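Local coordinates for protein glucose-6-phosphate 1-dehydrogenase (Kluyveromyces lactis, PDB 7E6I) that catalyses the NADP-dependent oxidation of glucose 6-phosphate to 6-phosphogluconolactone, probably the rate-limiting first step of the oxidative pentose phosphate pathway, at residues 224-233 / 290-301. Residues are numbered along the deposited sequence; the frame is centred on the assembly and turned at random.
Sequences GTEGRGGYFD and YGRSVDGSKPSY
Tyr290 and Tyr301 reach from 290-301 into the turn and short helix of 224-233. The backbone N of Thr225 donates an almost straight hydrogen bond (171°) to Tyr290 OH at 3.0 Å. Tyr290 extends this far with CG set between its backbone N and carbonyl carbon (chi1 71°), and one face of its ring carries Tyr301 CB over the centre. A leucine here would probably leave the Thr225 amide without its acceptor and Tyr301 CB without the ring beneath it.

Tyr301, its CG anti to the backbone N, runs past Thr225; Thr225 OG1 lies in the plane of the Tyr301 ring, at its edge, 3.3 Å from Tyr301 CE1. Tyr301 OH ends 3.1 Å from Gly229 O and 3.2 Å from Asp233 OD1, the ring and carboxylate being nearly coplanar (13°). Asp233 OD1 is itself hydrogen-bonded to Ser311 OG. On the more open side Glu226 CG packs 4.0 Å from Pro299 CG, and Glu226 OE2 is hydrogen-bonded to Tyr463 OH.

The type II turn of 225-228 leads into helix 229-232, where the Phe232 side chain lies about 4 Å from those of Asp240 and Lys339 and about 5 Å from the bound glucose 6-phosphate. The contact thus joins this turn and helix to the end of strand 285-291 and the loop that follows, with strand 459-462 alongside in the mixed sheet.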
loop_
_atom_site.group_PDB
_atom_site.type_symbol
_atom_site.label_atom_id
_atom_site.label_comp_id
_atom_site.label_asym_id
_atom_site.label_seq_id
_atom_site.Cartn_x
_atom_site.Cartn_y
_atom_site.Cartn_z
ATOM N N GLY A 224 13.044 -2.131 14.412
ATOM C CA GLY A 224 12.011 -2.858 15.118
ATOM C C GLY A 224 10.814 -1.988 15.424
ATOM O O GLY A 224 10.446 -1.116 14.629
ATOM N N THR A 225 10.205 -2.213 16.588
ATOM C CA THR A 225 9.057 -1.439 17.039
ATOM C C THR A 225 9.354 -0.655 18.311
ATOM O O THR A 225 8.416 -0.258 19.012
ATOM C CB THR A 225 7.857 -2.355 17.271
ATOM O OG1 THR A 225 8.184 -3.324 18.278
ATOM C CG2 THR A 225 7.457 -3.059 15.959
ATOM N N GLU A 226 10.633 -0.415 18.615
ATOM C CA GLU A 226 11.029 0.172 19.897
ATOM C C GLU A 226 10.325 1.500 20.148
ATOM O O GLU A 226 10.285 2.386 19.284
ATOM C CB GLU A 226 12.545 0.373 19.954
ATOM C CG GLU A 226 13.358 -0.839 19.529
ATOM C CD GLU A 226 13.841 -0.749 18.085
ATOM O OE1 GLU A 226 13.013 -0.469 17.181
ATOM O OE2 GLU A 226 15.055 -0.958 17.857
ATOM N N GLY A 227 9.777 1.639 21.345
ATOM C CA GLY A 227 8.997 2.814 21.656
ATOM C C GLY A 227 7.523 2.539 21.483
ATOM O O GLY A 227 6.703 2.915 22.326
ATOM N N ARG A 228 7.166 1.862 20.396
ATOM C CA ARG A 228 5.767 1.611 20.091
ATOM C C ARG A 228 5.393 0.143 20.255
ATOM O O ARG A 228 4.356 -0.289 19.749
ATOM C CB ARG A 228 5.449 2.096 18.679
ATOM C CG ARG A 228 6.173 3.370 18.308
ATOM C CD ARG A 228 5.571 4.016 17.062
ATOM N NE ARG A 228 4.468 4.903 17.430
ATOM C CZ ARG A 228 3.181 4.550 17.420
ATOM N NH1 ARG A 228 2.816 3.327 17.034
ATOM N NH2 ARG A 228 2.253 5.424 17.789
ATOM N N GLY A 229 6.203 -0.629 20.960
ATOM C CA GLY A 229 5.886 -2.037 21.118
ATOM C C GLY A 229 4.487 -2.288 21.651
ATOM O O GLY A 229 3.812 -3.237 21.236
ATOM N N GLY A 230 4.028 -1.446 22.583
ATOM C CA GLY A 230 2.734 -1.682 23.202
ATOM C C GLY A 230 1.593 -1.518 22.222
ATOM O O GLY A 230 0.597 -2.240 22.284
ATOM N N TYR A 231 1.730 -0.569 21.300
ATOM C CA TYR A 231 0.746 -0.405 20.237
ATOM C C TYR A 231 0.784 -1.578 19.264
ATOM O O TYR A 231 -0.264 -2.099 18.856
ATOM C CB TYR A 231 1.014 0.898 19.492
ATOM C CG TYR A 231 0.747 2.130 20.313
ATOM C CD1 TYR A 231 -0.497 2.346 20.893
ATOM C CD2 TYR A 231 1.743 3.083 20.513
ATOM C CE1 TYR A 231 -0.746 3.478 21.649
ATOM C CE2 TYR A 231 1.507 4.215 21.268
ATOM C CZ TYR A 231 0.259 4.408 21.829
ATOM O OH TYR A 231 0.018 5.530 22.584
ATOM N N PHE A 232 1.983 -1.996 18.869
ATOM C CA PHE A 232 2.108 -3.054 17.883
ATOM C C PHE A 232 1.558 -4.371 18.401
ATOM O O PHE A 232 1.207 -5.247 17.597
ATOM C CB PHE A 232 3.574 -3.198 17.486
ATOM C CG PHE A 232 3.793 -3.956 16.210
ATOM C CD1 PHE A 232 3.617 -3.343 14.983
ATOM C CD2 PHE A 232 4.206 -5.278 16.238
ATOM C CE1 PHE A 232 3.846 -4.036 13.804
ATOM C CE2 PHE A 232 4.420 -5.975 15.065
ATOM C CZ PHE A 232 4.244 -5.353 13.849
ATOM N N ASP A 233 1.440 -4.507 19.726
ATOM C CA ASP A 233 1.135 -5.803 20.320
ATOM C C ASP A 233 -0.208 -6.332 19.845
ATOM O O ASP A 233 -0.350 -7.527 19.578
ATOM C CB ASP A 233 1.156 -5.703 21.841
ATOM C CG ASP A 233 1.230 -7.053 22.495
ATOM O OD1 ASP A 233 2.287 -7.695 22.344
ATOM O OD2 ASP A 233 0.240 -7.486 23.131
ATOM N N TYR A 290 11.203 -10.882 17.477
ATOM C CA TYR A 290 12.624 -10.558 17.474
ATOM C C TYR A 290 13.172 -10.456 18.895
ATOM O O TYR A 290 12.574 -9.813 19.771
ATOM C CB TYR A 290 12.933 -9.296 16.661
ATOM C CG TYR A 290 12.515 -7.949 17.197
ATOM C CD1 TYR A 290 13.360 -7.209 18.027
ATOM C CD2 TYR A 290 11.308 -7.367 16.793
ATOM C CE1 TYR A 290 12.980 -5.940 18.491
ATOM C CE2 TYR A 290 10.924 -6.105 17.243
ATOM C CZ TYR A 290 11.759 -5.399 18.093
ATOM O OH TYR A 290 11.364 -4.152 18.516
ATOM N N GLY A 291 14.294 -11.139 19.122
ATOM C CA GLY A 291 15.025 -11.054 20.366
ATOM C C GLY A 291 16.230 -10.142 20.235
ATOM O O GLY A 291 16.433 -9.469 19.221
ATOM N N ARG A 292 17.046 -10.132 21.285
ATOM C CA ARG A 292 18.217 -9.270 21.299
ATOM C C ARG A 292 19.189 -9.656 20.185
ATOM O O ARG A 292 19.305 -10.825 19.812
ATOM C CB ARG A 292 18.913 -9.354 22.652
ATOM C CG ARG A 292 18.359 -8.383 23.680
ATOM C CD ARG A 292 18.970 -8.630 25.056
ATOM N NE ARG A 292 18.010 -8.390 26.125
ATOM C CZ ARG A 292 18.088 -8.942 27.327
ATOM N NH1 ARG A 292 19.085 -9.772 27.610
ATOM N NH2 ARG A 292 17.175 -8.663 28.242
ATOM N N SER A 293 19.897 -8.657 19.660
ATOM C CA SER A 293 20.920 -8.918 18.656
ATOM C C SER A 293 22.061 -9.756 19.231
ATOM O O SER A 293 22.346 -9.723 20.433
ATOM C CB SER A 293 21.463 -7.603 18.087
ATOM O OG SER A 293 22.152 -6.843 19.068
ATOM N N VAL A 294 22.703 -10.535 18.351
ATOM C CA VAL A 294 23.904 -11.276 18.740
ATOM C C VAL A 294 24.934 -10.314 19.311
ATOM O O VAL A 294 25.615 -10.611 20.301
ATOM C CB VAL A 294 24.465 -12.055 17.535
ATOM C CG1 VAL A 294 25.679 -12.882 17.945
ATOM C CG2 VAL A 294 23.396 -12.938 16.916
ATOM N N ASP A 295 25.057 -9.146 18.678
ATOM C CA ASP A 295 25.747 -7.958 19.161
ATOM C C ASP A 295 25.617 -7.758 20.656
ATOM O O ASP A 295 26.595 -7.426 21.329
ATOM C CB ASP A 295 25.166 -6.715 18.479
ATOM C CG ASP A 295 26.100 -6.111 17.479
ATOM O OD1 ASP A 295 25.793 -4.995 17.016
ATOM O OD2 ASP A 295 27.136 -6.742 17.166
ATOM N N GLY A 296 24.399 -7.922 21.169
ATOM C CA GLY A 296 24.006 -7.329 22.421
ATOM C C GLY A 296 23.604 -5.877 22.318
ATOM O O GLY A 296 23.079 -5.322 23.289
ATOM N N SER A 297 23.807 -5.247 21.165
ATOM C CA SER A 297 23.563 -3.822 20.988
ATOM C C SER A 297 22.089 -3.471 20.784
ATOM O O SER A 297 21.730 -2.292 20.893
ATOM C CB SER A 297 24.408 -3.323 19.812
ATOM O OG SER A 297 23.766 -3.568 18.575
ATOM N N LYS A 298 21.223 -4.451 20.523
ATOM C CA LYS A 298 19.841 -4.172 20.173
ATOM C C LYS A 298 18.881 -4.924 21.083
ATOM O O LYS A 298 19.089 -6.112 21.363
ATOM C CB LYS A 298 19.571 -4.561 18.719
ATOM C CG LYS A 298 20.255 -3.663 17.738
ATOM C CD LYS A 298 19.695 -2.261 17.840
ATOM C CE LYS A 298 20.263 -1.380 16.743
ATOM N NZ LYS A 298 21.581 -1.916 16.310
ATOM N N PRO A 299 17.809 -4.275 21.520
ATOM C CA PRO A 299 16.902 -4.900 22.486
ATOM C C PRO A 299 16.015 -5.943 21.829
ATOM O O PRO A 299 15.790 -5.940 20.618
ATOM C CB PRO A 299 16.065 -3.719 22.976
ATOM C CG PRO A 299 15.954 -2.852 21.752
ATOM C CD PRO A 299 17.273 -2.998 21.014
ATOM N N SER A 300 15.504 -6.847 22.658
ATOM C CA SER A 300 14.455 -7.735 22.194
ATOM C C SER A 300 13.148 -6.958 22.042
ATOM O O SER A 300 13.008 -5.816 22.494
ATOM C CB SER A 300 14.268 -8.898 23.164
ATOM O OG SER A 300 13.746 -8.433 24.398
ATOM N N TYR A 301 12.178 -7.589 21.379
ATOM C CA TYR A 301 10.850 -6.996 21.344
ATOM C C TYR A 301 10.301 -6.814 22.757
ATOM O O TYR A 301 9.628 -5.813 23.040
ATOM C CB TYR A 301 9.917 -7.855 20.486
ATOM C CG TYR A 301 8.470 -7.408 20.514
ATOM C CD1 TYR A 301 8.061 -6.265 19.832
ATOM C CD2 TYR A 301 7.511 -8.134 21.210
ATOM C CE1 TYR A 301 6.746 -5.855 19.855
ATOM C CE2 TYR A 301 6.191 -7.734 21.227
ATOM C CZ TYR A 301 5.810 -6.592 20.557
ATOM O OH TYR A 301 4.488 -6.180 20.596
#